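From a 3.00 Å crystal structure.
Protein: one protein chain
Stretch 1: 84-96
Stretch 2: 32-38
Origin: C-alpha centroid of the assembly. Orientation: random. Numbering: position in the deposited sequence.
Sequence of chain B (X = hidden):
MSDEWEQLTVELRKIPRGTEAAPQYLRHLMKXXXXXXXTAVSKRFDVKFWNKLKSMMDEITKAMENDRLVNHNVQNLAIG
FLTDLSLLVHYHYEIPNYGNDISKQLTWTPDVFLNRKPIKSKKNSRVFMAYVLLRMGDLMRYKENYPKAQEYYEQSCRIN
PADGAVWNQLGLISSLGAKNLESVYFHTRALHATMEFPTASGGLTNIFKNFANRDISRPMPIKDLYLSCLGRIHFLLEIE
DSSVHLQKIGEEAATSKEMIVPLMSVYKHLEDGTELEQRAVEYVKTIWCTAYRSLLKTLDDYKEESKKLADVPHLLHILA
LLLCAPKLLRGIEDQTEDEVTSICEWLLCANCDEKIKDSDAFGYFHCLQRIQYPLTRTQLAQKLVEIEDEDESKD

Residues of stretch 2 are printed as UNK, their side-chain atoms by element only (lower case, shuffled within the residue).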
# COMPACT_ATOMS: atom_id res chain seq x y z
N ASP B 84 2.26 -9.33 8.50
CA ASP B 84 3.70 -9.53 8.55
C ASP B 84 4.20 -10.39 7.40
O ASP B 84 5.32 -10.21 6.93
CB ASP B 84 4.13 -10.11 9.90
CG ASP B 84 4.14 -9.07 11.00
OD1 ASP B 84 4.07 -7.86 10.67
OD2 ASP B 84 4.22 -9.45 12.18
N LEU B 85 3.36 -11.32 6.94
CA LEU B 85 3.70 -12.12 5.76
C LEU B 85 3.83 -11.22 4.54
O LEU B 85 4.85 -11.26 3.83
CB LEU B 85 2.63 -13.19 5.51
CG LEU B 85 2.78 -13.98 4.20
CD1 LEU B 85 4.08 -14.78 4.18
CD2 LEU B 85 1.58 -14.89 3.99
N SER B 86 2.80 -10.41 4.30
CA SER B 86 2.80 -9.50 3.15
C SER B 86 4.02 -8.58 3.18
O SER B 86 4.73 -8.43 2.18
CB SER B 86 1.52 -8.67 3.12
OG SER B 86 1.53 -7.76 2.03
N LEU B 87 4.25 -7.96 4.33
CA LEU B 87 5.37 -7.03 4.49
C LEU B 87 6.73 -7.70 4.33
O LEU B 87 7.65 -7.13 3.74
CB LEU B 87 5.28 -6.32 5.84
CG LEU B 87 4.09 -5.36 5.96
CD1 LEU B 87 4.11 -4.66 7.31
CD2 LEU B 87 4.12 -4.36 4.82
N LEU B 88 6.85 -8.92 4.86
CA LEU B 88 8.09 -9.68 4.72
C LEU B 88 8.35 -10.04 3.26
O LEU B 88 9.50 -10.07 2.83
CB LEU B 88 8.05 -10.95 5.58
CG LEU B 88 8.56 -10.82 7.01
CD1 LEU B 88 8.43 -12.14 7.76
CD2 LEU B 88 10.01 -10.36 7.01
N VAL B 89 7.28 -10.30 2.51
CA VAL B 89 7.43 -10.53 1.08
C VAL B 89 7.88 -9.26 0.36
O VAL B 89 8.80 -9.30 -0.45
CB VAL B 89 6.13 -11.08 0.45
CG1 VAL B 89 6.13 -10.87 -1.05
CG2 VAL B 89 5.98 -12.56 0.79
N HIS B 90 7.24 -8.14 0.68
CA HIS B 90 7.60 -6.86 0.08
C HIS B 90 9.05 -6.48 0.37
O HIS B 90 9.76 -5.97 -0.49
CB HIS B 90 6.68 -5.75 0.58
CG HIS B 90 5.41 -5.61 -0.19
ND1 HIS B 90 4.18 -5.52 0.41
CD2 HIS B 90 5.19 -5.53 -1.52
CE1 HIS B 90 3.24 -5.41 -0.51
NE2 HIS B 90 3.83 -5.41 -1.70
N TYR B 91 9.48 -6.74 1.60
CA TYR B 91 10.80 -6.37 2.09
C TYR B 91 11.94 -6.96 1.27
O TYR B 91 13.03 -6.39 1.20
CB TYR B 91 10.93 -6.81 3.56
CG TYR B 91 12.10 -6.22 4.31
CD1 TYR B 91 11.98 -5.01 4.98
CD2 TYR B 91 13.32 -6.89 4.38
CE1 TYR B 91 13.04 -4.47 5.68
CE2 TYR B 91 14.38 -6.36 5.07
CZ TYR B 91 14.24 -5.15 5.73
OH TYR B 91 15.30 -4.62 6.42
N HIS B 92 11.69 -8.11 0.65
CA HIS B 92 12.75 -8.85 -0.04
C HIS B 92 12.60 -8.91 -1.56
O HIS B 92 13.59 -9.09 -2.27
CB HIS B 92 12.86 -10.27 0.53
CG HIS B 92 13.55 -10.33 1.86
ND1 HIS B 92 14.87 -10.69 2.00
CD2 HIS B 92 13.09 -10.09 3.11
CE1 HIS B 92 15.20 -10.66 3.28
NE2 HIS B 92 14.14 -10.30 3.97
N TYR B 93 11.38 -8.75 -2.06
CA TYR B 93 11.13 -8.88 -3.50
C TYR B 93 10.41 -7.67 -4.10
O TYR B 93 9.52 -7.10 -3.48
CB TYR B 93 10.36 -10.16 -3.79
CG TYR B 93 11.17 -11.42 -3.58
CD1 TYR B 93 11.31 -11.97 -2.31
CD2 TYR B 93 11.80 -12.04 -4.64
CE1 TYR B 93 12.06 -13.11 -2.11
CE2 TYR B 93 12.55 -13.19 -4.45
CZ TYR B 93 12.67 -13.72 -3.18
OH TYR B 93 13.42 -14.86 -2.98
N GLU B 94 10.80 -7.30 -5.31
CA GLU B 94 10.20 -6.16 -6.00
C GLU B 94 8.77 -6.44 -6.44
O GLU B 94 8.52 -6.72 -7.61
CB GLU B 94 11.04 -5.76 -7.22
CG GLU B 94 12.47 -5.37 -6.91
CD GLU B 94 13.20 -4.85 -8.13
OE1 GLU B 94 12.53 -4.56 -9.14
OE2 GLU B 94 14.44 -4.75 -8.08
N ILE B 95 7.84 -6.36 -5.50
CA ILE B 95 6.44 -6.60 -5.81
C ILE B 95 5.82 -5.38 -6.47
O ILE B 95 5.82 -4.29 -5.89
CB ILE B 95 5.63 -6.96 -4.56
CG1 ILE B 95 6.24 -8.17 -3.86
CG2 ILE B 95 4.18 -7.23 -4.92
CD1 ILE B 95 6.31 -9.40 -4.74
N PRO B 96 5.31 -5.56 -7.70
CA PRO B 96 4.70 -4.48 -8.48
C PRO B 96 3.55 -3.80 -7.75
O PRO B 96 2.87 -4.44 -6.95
CB PRO B 96 4.17 -5.21 -9.72
CG PRO B 96 5.05 -6.40 -9.86
CD PRO B 96 5.34 -6.83 -8.45
N UNK B 32 10.69 -19.76 4.46
CA UNK B 32 10.73 -20.36 3.13
C UNK B 32 10.26 -19.38 2.05
O UNK B 32 10.67 -19.47 0.90
c UNK B 32 9.91 -21.65 3.08
c UNK B 32 10.41 -22.74 4.02
s UNK B 32 9.61 -24.34 3.77
c UNK B 32 10.14 -24.73 2.10
N UNK B 33 9.40 -18.44 2.44
CA UNK B 33 8.94 -17.40 1.53
C UNK B 33 10.08 -16.45 1.18
O UNK B 33 10.39 -16.24 0.01
c UNK B 33 6.43 -16.97 1.57
c UNK B 33 5.53 -17.73 2.30
c UNK B 33 7.77 -16.61 2.14
c UNK B 33 3.93 -17.63 0.52
c UNK B 33 6.05 -16.53 0.30
c UNK B 33 4.81 -16.86 -0.22
c UNK B 33 4.29 -18.06 1.78
N UNK B 34 10.70 -15.89 2.22
CA UNK B 34 11.84 -14.99 2.05
C UNK B 34 12.98 -15.68 1.30
O UNK B 34 13.65 -15.06 0.46
c UNK B 34 12.33 -14.47 3.41
c UNK B 34 11.30 -13.54 4.03
c UNK B 34 13.68 -13.77 3.28
N UNK B 35 13.19 -16.96 1.60
CA UNK B 35 14.24 -17.74 0.96
C UNK B 35 14.06 -17.84 -0.55
O UNK B 35 15.02 -17.69 -1.31
c UNK B 35 14.31 -19.13 1.58
N UNK B 36 12.83 -18.09 -0.99
CA UNK B 36 12.53 -18.26 -2.41
C UNK B 36 11.05 -18.01 -2.69
O UNK B 36 10.28 -18.96 -2.85
c UNK B 36 12.93 -19.67 -2.85
o UNK B 36 12.36 -19.09 -5.10
o UNK B 36 13.93 -20.59 -4.81
c UNK B 36 13.08 -19.79 -4.36
N UNK B 37 10.66 -16.74 -2.74
CA UNK B 37 9.27 -16.34 -2.96
C UNK B 37 8.67 -16.97 -4.21
O UNK B 37 7.53 -17.43 -4.20
c UNK B 37 7.57 -13.93 -4.77
c UNK B 37 6.33 -13.47 -5.16
c UNK B 37 5.31 -13.37 -4.24
c UNK B 37 7.81 -14.31 -3.45
c UNK B 37 9.16 -14.81 -3.03
c UNK B 37 5.53 -13.74 -2.92
c UNK B 37 6.78 -14.20 -2.54
N UNK B 38 9.45 -16.98 -5.29
CA UNK B 38 9.03 -17.57 -6.56
C UNK B 38 8.57 -19.02 -6.39
O UNK B 38 7.42 -19.35 -6.68
o UNK B 38 8.82 -16.04 -9.45
c UNK B 38 10.17 -17.51 -7.57
c UNK B 38 9.72 -15.38 -8.88
o UNK B 38 9.90 -14.17 -9.08
c UNK B 38 10.64 -16.10 -7.91

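Position 32 carries four side-chain atoms in an unbranched line: two carbons, a sulfur and a terminal carbon. A thioether of this kind belongs to methionine alone among the standard residues, so this is Met32. Its side chain is out of reach of stretch 1, and its role here is local: its O accepts a backbone hydrogen bond from N of position 36, at 3.2 Å. The residue is buried, which suits a flexible, apolar chain.

Position 33 has one carbon leading to a ring of six carbons, with no oxygen on the ring. Leu85 CD1 lies over one face of that ring, 4.2 Å from its centroid, and Val89 CG2 approaches obliquely. This is Phe33. The CA-to-CB bond of Leu85 runs sideways to stretch 2, but the end of the side chain comes nearer, bringing CD1 to 3.8 Å from Phe33 CD2; Val89 CG2 is 4.0 Å from Phe33 CD1. A flat, wholly apolar ring suits a place lined by aliphatic methyls.

At position 34 there are three carbons, one bearing the other two, so the side chain forks at CB. One methyl sits almost squarely over the His92 ring, 3.4 Å from its centroid and 7° off the normal; the other faces Leu88. The residue is Val34. Its CG1 makes the CH-pi contact with His92, while CG2 lies 4.4 Å from Leu88 CB. The short, forked side chain fits a close approach of the backbones: Val34 CA is 6.3 Å from Val89 CA.

Position 35 has a single side-chain carbon, CB, and is therefore Ala35. That carbon points away from stretch 1, and the nearest approach is made by the backbone, with Ala35 O 3.7 Å from Tyr93 OH. A small methyl is compatible with the helix and asks nothing of the partner.

Position 36 shows two carbons, the second carrying two oxygens, and its CA lies 3.6 Å from Tyr93 OH. The short carboxylate makes it Asp36. It is the first residue to leave helical phi/psi and also the N-cap of the next helix. Its CA-to-CB bond points away from stretch 1, and its side chain caps a backbone N just beyond the stretch, a task well suited to a short acceptor.

Position 37 again has one carbon and a six-carbon ring, with the CA-to-CB bond directed toward stretch 1, where Val89, Tyr93 and Ile95 approach its ring obliquely. It is Phe37. Val89 CG1 reaches Phe37 CE1 at 3.5 Å and Ile95 CD1 reaches Phe37 CE2 at 4.1 Å, while Phe37 CB lies over the Tyr93 ring, 3.6 Å from its centroid. A large, wholly apolar ring suits this buried site, where it meets the methyl ends of Val89 and Ile95.

Position 38 has three carbons, the third carrying two oxygens, and is Glu38. It makes no close contact with stretch 1; a charged carboxylate suits this partly exposed place, where both oxygens are hydrogen-bonded elsewhere in the structure.

The contact is thus chiefly apolar packing, burying 502 Å² in all. Tyr93 adds two weak polar contacts at the break between helices: its OH donates a weak hydrogen bond to Val34 O (3.5 Å) and accepts a weak one from Phe37 N (3.3 Å).

Stretch 2 (32-38) MFVADFE
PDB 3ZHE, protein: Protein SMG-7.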